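Local structure of outer membrane protein SusF (Bacteroides thetaiotaomicron, 4FE9) at residues D398-V412 and V450-F462. The protein binds starch at the cell surface through its carbohydrate-binding modules, before the glycan is transported into the periplasm for degradation. Sequence-based numbering, arbitrary orientation.
Sequences DGEFVSPAFLKDGAV and VQGKTGQKVYLNF
The F406 ring packs against the two ends of the type II turn K453-Q456, K453 O at its edge and Q456 O over one face. It lies between two separate antiparallel pairings in the third carbohydrate-binding module of this Ig-fold protein, a worked example of how strand pairings out of step by one residue can be bridged by loop contacts. In one pairing F401 and L460 exchange backbone bonds; in the other G410 and G452 do, and V412 N reaches V450 O. Between them S403 takes over: V458 N donates to its OG rather than to a carbonyl, at 2.6 Å and nearly straight (170°). With chi1 at 62°, OG lies between backbone N and carbonyl carbon, facing that N-H. F406 then grips the turn through its own backbone, its O accepting from G455 N.

K457 CA lies over one face of the F406 ring, 4.2 Å from its centroid, while V458 CG2 meets the ring edge at CZ (3.8 Å). Replacing F406 by an alanine removes the ring, which would probably leave a gap between G452, Q456, K457 CA and V458 CG2. On the sheet face of V402 and Y459, V402 CG1 sits over the tyrosine ring, whose edge meets E400 OE2; R468 pairs with that carboxylate and also makes a cation-pi contact with Y459. Farther along, F462 forms a T-shaped stack with F401, planes at 86°, its CD2 coming 3.4 Å from F401 CE1.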
loop_
_atom_site.group_PDB
_atom_site.type_symbol
_atom_site.label_atom_id
_atom_site.label_comp_id
_atom_site.label_asym_id
_atom_site.label_seq_id
_atom_site.Cartn_x
_atom_site.Cartn_y
_atom_site.Cartn_z
ATOM N N ASP A 398 24.168 -7.071 -25.332
ATOM C CA ASP A 398 24.066 -6.119 -26.435
ATOM C C ASP A 398 23.456 -6.716 -27.661
ATOM O O ASP A 398 23.560 -6.148 -28.733
ATOM C CB ASP A 398 25.425 -5.487 -26.763
ATOM C CG ASP A 398 26.515 -6.545 -27.140
ATOM O OD1 ASP A 398 27.696 -6.268 -26.893
ATOM O OD2 ASP A 398 26.179 -7.630 -27.689
ATOM N N GLY A 399 22.749 -7.825 -27.496
ATOM C CA GLY A 399 22.049 -8.439 -28.603
ATOM C C GLY A 399 20.677 -7.827 -28.809
ATOM O O GLY A 399 20.387 -6.738 -28.296
ATOM N N GLU A 400 19.785 -8.591 -29.427
ATOM C CA GLU A 400 18.596 -8.027 -30.008
ATOM C C GLU A 400 17.436 -8.964 -29.802
ATOM O O GLU A 400 17.594 -10.183 -29.886
ATOM C CB GLU A 400 18.827 -7.716 -31.510
ATOM C CG GLU A 400 19.955 -6.672 -31.725
ATOM C CD GLU A 400 20.231 -6.331 -33.207
ATOM O OE1 GLU A 400 20.867 -5.280 -33.444
ATOM O OE2 GLU A 400 19.845 -7.119 -34.119
ATOM N N PHE A 401 16.328 -8.418 -29.320
ATOM C CA PHE A 401 15.080 -9.148 -29.343
ATOM C C PHE A 401 14.617 -9.199 -30.793
ATOM O O PHE A 401 14.760 -8.227 -31.524
ATOM C CB PHE A 401 14.023 -8.435 -28.457
ATOM C CG PHE A 401 14.421 -8.314 -26.993
ATOM C CD1 PHE A 401 15.474 -7.523 -26.615
ATOM C CD2 PHE A 401 13.708 -8.971 -26.009
ATOM C CE1 PHE A 401 15.863 -7.435 -25.274
ATOM C CE2 PHE A 401 14.073 -8.860 -24.665
ATOM C CZ PHE A 401 15.155 -8.086 -24.310
ATOM N N VAL A 402 14.052 -10.325 -31.204
ATOM C CA VAL A 402 13.623 -10.493 -32.580
ATOM C C VAL A 402 12.255 -11.089 -32.626
ATOM O O VAL A 402 11.944 -11.987 -31.856
ATOM C CB VAL A 402 14.641 -11.380 -33.393
ATOM C CG1 VAL A 402 14.206 -11.497 -34.872
ATOM C CG2 VAL A 402 16.039 -10.787 -33.293
ATOM N N SER A 403 11.385 -10.481 -33.427
ATOM C CA SER A 403 10.002 -10.914 -33.542
ATOM C C SER A 403 9.880 -12.135 -34.441
ATOM O O SER A 403 10.770 -12.408 -35.241
ATOM C CB SER A 403 9.128 -9.770 -34.101
ATOM O OG SER A 403 9.541 -9.382 -35.414
ATOM N N PRO A 404 8.761 -12.847 -34.332
ATOM C CA PRO A 404 8.287 -13.846 -35.303
ATOM C C PRO A 404 8.003 -13.202 -36.645
ATOM O O PRO A 404 7.289 -12.202 -36.698
ATOM C CB PRO A 404 6.964 -14.325 -34.697
ATOM C CG PRO A 404 6.948 -13.770 -33.271
ATOM C CD PRO A 404 7.744 -12.536 -33.321
ATOM N N ALA A 405 8.548 -13.764 -37.722
ATOM C CA ALA A 405 8.393 -13.176 -39.064
ATOM C C ALA A 405 6.926 -12.796 -39.360
ATOM O O ALA A 405 6.005 -13.559 -39.053
ATOM C CB ALA A 405 8.927 -14.147 -40.140
ATOM N N PHE A 406 6.714 -11.647 -40.006
ATOM C CA PHE A 406 5.328 -11.195 -40.302
ATOM C C PHE A 406 4.557 -12.223 -41.142
ATOM O O PHE A 406 5.098 -12.791 -42.080
ATOM C CB PHE A 406 5.322 -9.828 -40.996
ATOM C CG PHE A 406 6.074 -8.758 -40.251
ATOM C CD1 PHE A 406 6.250 -8.830 -38.882
ATOM C CD2 PHE A 406 6.538 -7.637 -40.914
ATOM C CE1 PHE A 406 7.003 -7.866 -38.217
ATOM C CE2 PHE A 406 7.224 -6.651 -40.245
ATOM C CZ PHE A 406 7.433 -6.761 -38.879
ATOM N N LEU A 407 3.319 -12.501 -40.743
ATOM C CA LEU A 407 2.441 -13.406 -41.474
ATOM C C LEU A 407 1.718 -12.722 -42.638
ATOM O O LEU A 407 1.008 -13.382 -43.412
ATOM C CB LEU A 407 1.406 -14.010 -40.535
ATOM C CG LEU A 407 1.859 -15.144 -39.605
ATOM C CD1 LEU A 407 3.329 -14.982 -39.217
ATOM C CD2 LEU A 407 0.953 -15.221 -38.350
ATOM N N LYS A 408 1.781 -11.390 -42.666
ATOM C CA LYS A 408 0.992 -10.578 -43.601
ATOM C C LYS A 408 1.592 -9.194 -43.687
ATOM O O LYS A 408 2.331 -8.763 -42.788
ATOM C CB LYS A 408 -0.446 -10.464 -43.140
ATOM C CG LYS A 408 -1.329 -11.603 -43.597
ATOM C CD LYS A 408 -2.652 -11.604 -42.852
ATOM C CE LYS A 408 -2.883 -10.271 -42.142
ATOM N NZ LYS A 408 -3.723 -9.358 -42.948
ATOM N N ASP A 409 1.304 -8.498 -44.776
ATOM C CA ASP A 409 1.543 -7.064 -44.818
ATOM C C ASP A 409 0.577 -6.385 -43.865
ATOM O O ASP A 409 -0.525 -6.862 -43.660
ATOM C CB ASP A 409 1.367 -6.534 -46.247
ATOM C CG ASP A 409 2.070 -7.410 -47.281
ATOM O OD1 ASP A 409 3.323 -7.320 -47.395
ATOM O OD2 ASP A 409 1.386 -8.292 -47.858
ATOM N N GLY A 410 1.041 -5.337 -43.201
ATOM C CA GLY A 410 0.178 -4.563 -42.317
ATOM C C GLY A 410 0.970 -3.606 -41.463
ATOM O O GLY A 410 2.205 -3.499 -41.598
ATOM N N ALA A 411 0.256 -2.832 -40.643
ATOM C CA ALA A 411 0.904 -1.925 -39.692
ATOM C C ALA A 411 1.508 -2.739 -38.549
ATOM O O ALA A 411 0.889 -3.663 -38.059
ATOM C CB ALA A 411 -0.100 -0.922 -39.155
ATOM N N VAL A 412 2.770 -2.474 -38.256
ATOM C CA VAL A 412 3.461 -3.085 -37.131
ATOM C C VAL A 412 3.059 -2.394 -35.814
ATOM O O VAL A 412 3.059 -1.182 -35.728
ATOM C CB VAL A 412 4.972 -2.967 -37.299
ATOM C CG1 VAL A 412 5.705 -3.611 -36.091
ATOM C CG2 VAL A 412 5.420 -3.617 -38.622
ATOM N N VAL A 450 3.599 2.373 -39.067
ATOM C CA VAL A 450 4.829 1.882 -39.742
ATOM C C VAL A 450 4.551 0.519 -40.364
ATOM O O VAL A 450 3.994 -0.350 -39.698
ATOM C CB VAL A 450 5.983 1.758 -38.760
ATOM C CG1 VAL A 450 7.181 1.040 -39.416
ATOM C CG2 VAL A 450 6.386 3.122 -38.261
ATOM N N GLN A 451 4.670 0.443 -41.697
ATOM C CA GLN A 451 4.257 -0.761 -42.462
ATOM C C GLN A 451 5.368 -1.816 -42.448
ATOM O O GLN A 451 6.552 -1.488 -42.505
ATOM C CB GLN A 451 3.911 -0.412 -43.925
ATOM C CG GLN A 451 2.819 0.611 -44.089
ATOM C CD GLN A 451 1.512 0.187 -43.439
ATOM O OE1 GLN A 451 1.083 -0.954 -43.582
ATOM N NE2 GLN A 451 0.826 1.138 -42.807
ATOM N N GLY A 452 4.973 -3.074 -42.358
ATOM C CA GLY A 452 5.878 -4.178 -42.648
ATOM C C GLY A 452 5.288 -5.095 -43.686
ATOM O O GLY A 452 4.079 -5.069 -43.922
ATOM N N LYS A 453 6.125 -5.964 -44.258
ATOM C CA LYS A 453 5.660 -6.960 -45.264
ATOM C C LYS A 453 5.867 -8.388 -44.790
ATOM O O LYS A 453 6.821 -8.678 -44.067
ATOM C CB LYS A 453 6.372 -6.758 -46.613
ATOM C CG LYS A 453 6.374 -5.316 -47.120
ATOM C CD LYS A 453 7.771 -4.720 -47.051
ATOM C CE LYS A 453 8.492 -4.838 -48.393
ATOM N NZ LYS A 453 8.209 -3.662 -49.267
ATOM N N THR A 454 5.042 -9.291 -45.298
ATOM C CA THR A 454 5.154 -10.711 -44.971
ATOM C C THR A 454 6.595 -11.176 -44.861
ATOM O O THR A 454 7.475 -10.716 -45.603
ATOM C CB THR A 454 4.429 -11.574 -45.989
ATOM O OG1 THR A 454 3.259 -10.890 -46.429
ATOM C CG2 THR A 454 4.021 -12.926 -45.368
ATOM N N GLY A 455 6.851 -11.996 -43.844
ATOM C CA GLY A 455 8.144 -12.652 -43.679
ATOM C C GLY A 455 9.244 -11.732 -43.211
ATOM O O GLY A 455 10.348 -12.172 -42.960
ATOM N N GLN A 456 8.950 -10.443 -43.105
ATOM C CA GLN A 456 9.839 -9.533 -42.385
ATOM C C GLN A 456 9.751 -9.779 -40.865
ATOM O O GLN A 456 8.848 -10.454 -40.389
ATOM C CB GLN A 456 9.487 -8.074 -42.698
ATOM C CG GLN A 456 9.962 -7.570 -44.041
ATOM C CD GLN A 456 9.724 -6.066 -44.214
ATOM O OE1 GLN A 456 8.650 -5.555 -43.881
ATOM N NE2 GLN A 456 10.743 -5.352 -44.676
ATOM N N LYS A 457 10.670 -9.180 -40.118
ATOM C CA LYS A 457 10.613 -9.200 -38.658
ATOM C C LYS A 457 11.273 -7.959 -38.049
ATOM O O LYS A 457 12.013 -7.254 -38.732
ATOM C CB LYS A 457 11.244 -10.506 -38.103
ATOM C CG LYS A 457 12.538 -10.912 -38.750
ATOM C CD LYS A 457 13.140 -12.173 -38.089
ATOM C CE LYS A 457 12.181 -13.332 -38.137
ATOM N NZ LYS A 457 12.891 -14.624 -38.257
ATOM N N VAL A 458 10.973 -7.673 -36.774
ATOM C CA VAL A 458 11.554 -6.488 -36.074
ATOM C C VAL A 458 12.839 -6.854 -35.321
ATOM O O VAL A 458 12.872 -7.860 -34.648
ATOM C CB VAL A 458 10.542 -5.885 -35.025
ATOM C CG1 VAL A 458 11.091 -4.606 -34.445
ATOM C CG2 VAL A 458 9.189 -5.662 -35.649
ATOM N N TYR A 459 13.817 -5.940 -35.299
ATOM C CA TYR A 459 15.017 -6.103 -34.464
ATOM C C TYR A 459 15.186 -4.935 -33.497
ATOM O O TYR A 459 15.365 -3.796 -33.926
ATOM C CB TYR A 459 16.295 -6.236 -35.340
ATOM C CG TYR A 459 16.267 -7.409 -36.310
ATOM C CD1 TYR A 459 17.113 -8.506 -36.142
ATOM C CD2 TYR A 459 15.374 -7.432 -37.366
ATOM C CE1 TYR A 459 17.015 -9.611 -36.968
ATOM C CE2 TYR A 459 15.293 -8.510 -38.212
ATOM C CZ TYR A 459 16.130 -9.586 -38.026
ATOM O OH TYR A 459 16.054 -10.632 -38.890
ATOM N N LEU A 460 15.313 -5.241 -32.200
ATOM C CA LEU A 460 15.425 -4.195 -31.180
ATOM C C LEU A 460 16.696 -4.318 -30.388
ATOM O O LEU A 460 16.931 -5.333 -29.722
ATOM C CB LEU A 460 14.235 -4.244 -30.216
ATOM C CG LEU A 460 12.839 -4.258 -30.825
ATOM C CD1 LEU A 460 11.829 -4.764 -29.821
ATOM C CD2 LEU A 460 12.477 -2.869 -31.299
ATOM N N ASN A 461 17.455 -3.243 -30.341
ATOM C CA ASN A 461 18.533 -3.143 -29.402
ATOM C C ASN A 461 18.199 -2.174 -28.288
ATOM O O ASN A 461 18.385 -0.972 -28.427
ATOM C CB ASN A 461 19.808 -2.699 -30.116
ATOM C CG ASN A 461 21.027 -2.797 -29.235
ATOM O OD1 ASN A 461 20.960 -2.552 -28.026
ATOM N ND2 ASN A 461 22.175 -3.042 -29.853
ATOM N N PHE A 462 17.743 -2.702 -27.160
ATOM C CA PHE A 462 17.316 -1.853 -26.068
ATOM C C PHE A 462 18.464 -1.175 -25.410
ATOM O O PHE A 462 18.311 -0.094 -24.858
ATOM C CB PHE A 462 16.522 -2.636 -25.043
ATOM C CG PHE A 462 15.146 -2.939 -25.467
ATOM C CD1 PHE A 462 14.171 -1.955 -25.446
ATOM C CD2 PHE A 462 14.780 -4.233 -25.780
ATOM C CE1 PHE A 462 12.873 -2.242 -25.829
ATOM C CE2 PHE A 462 13.478 -4.543 -26.122
ATOM C CZ PHE A 462 12.510 -3.546 -26.133
HETATM O O HOH W 1 2.209 0.999 -36.991
#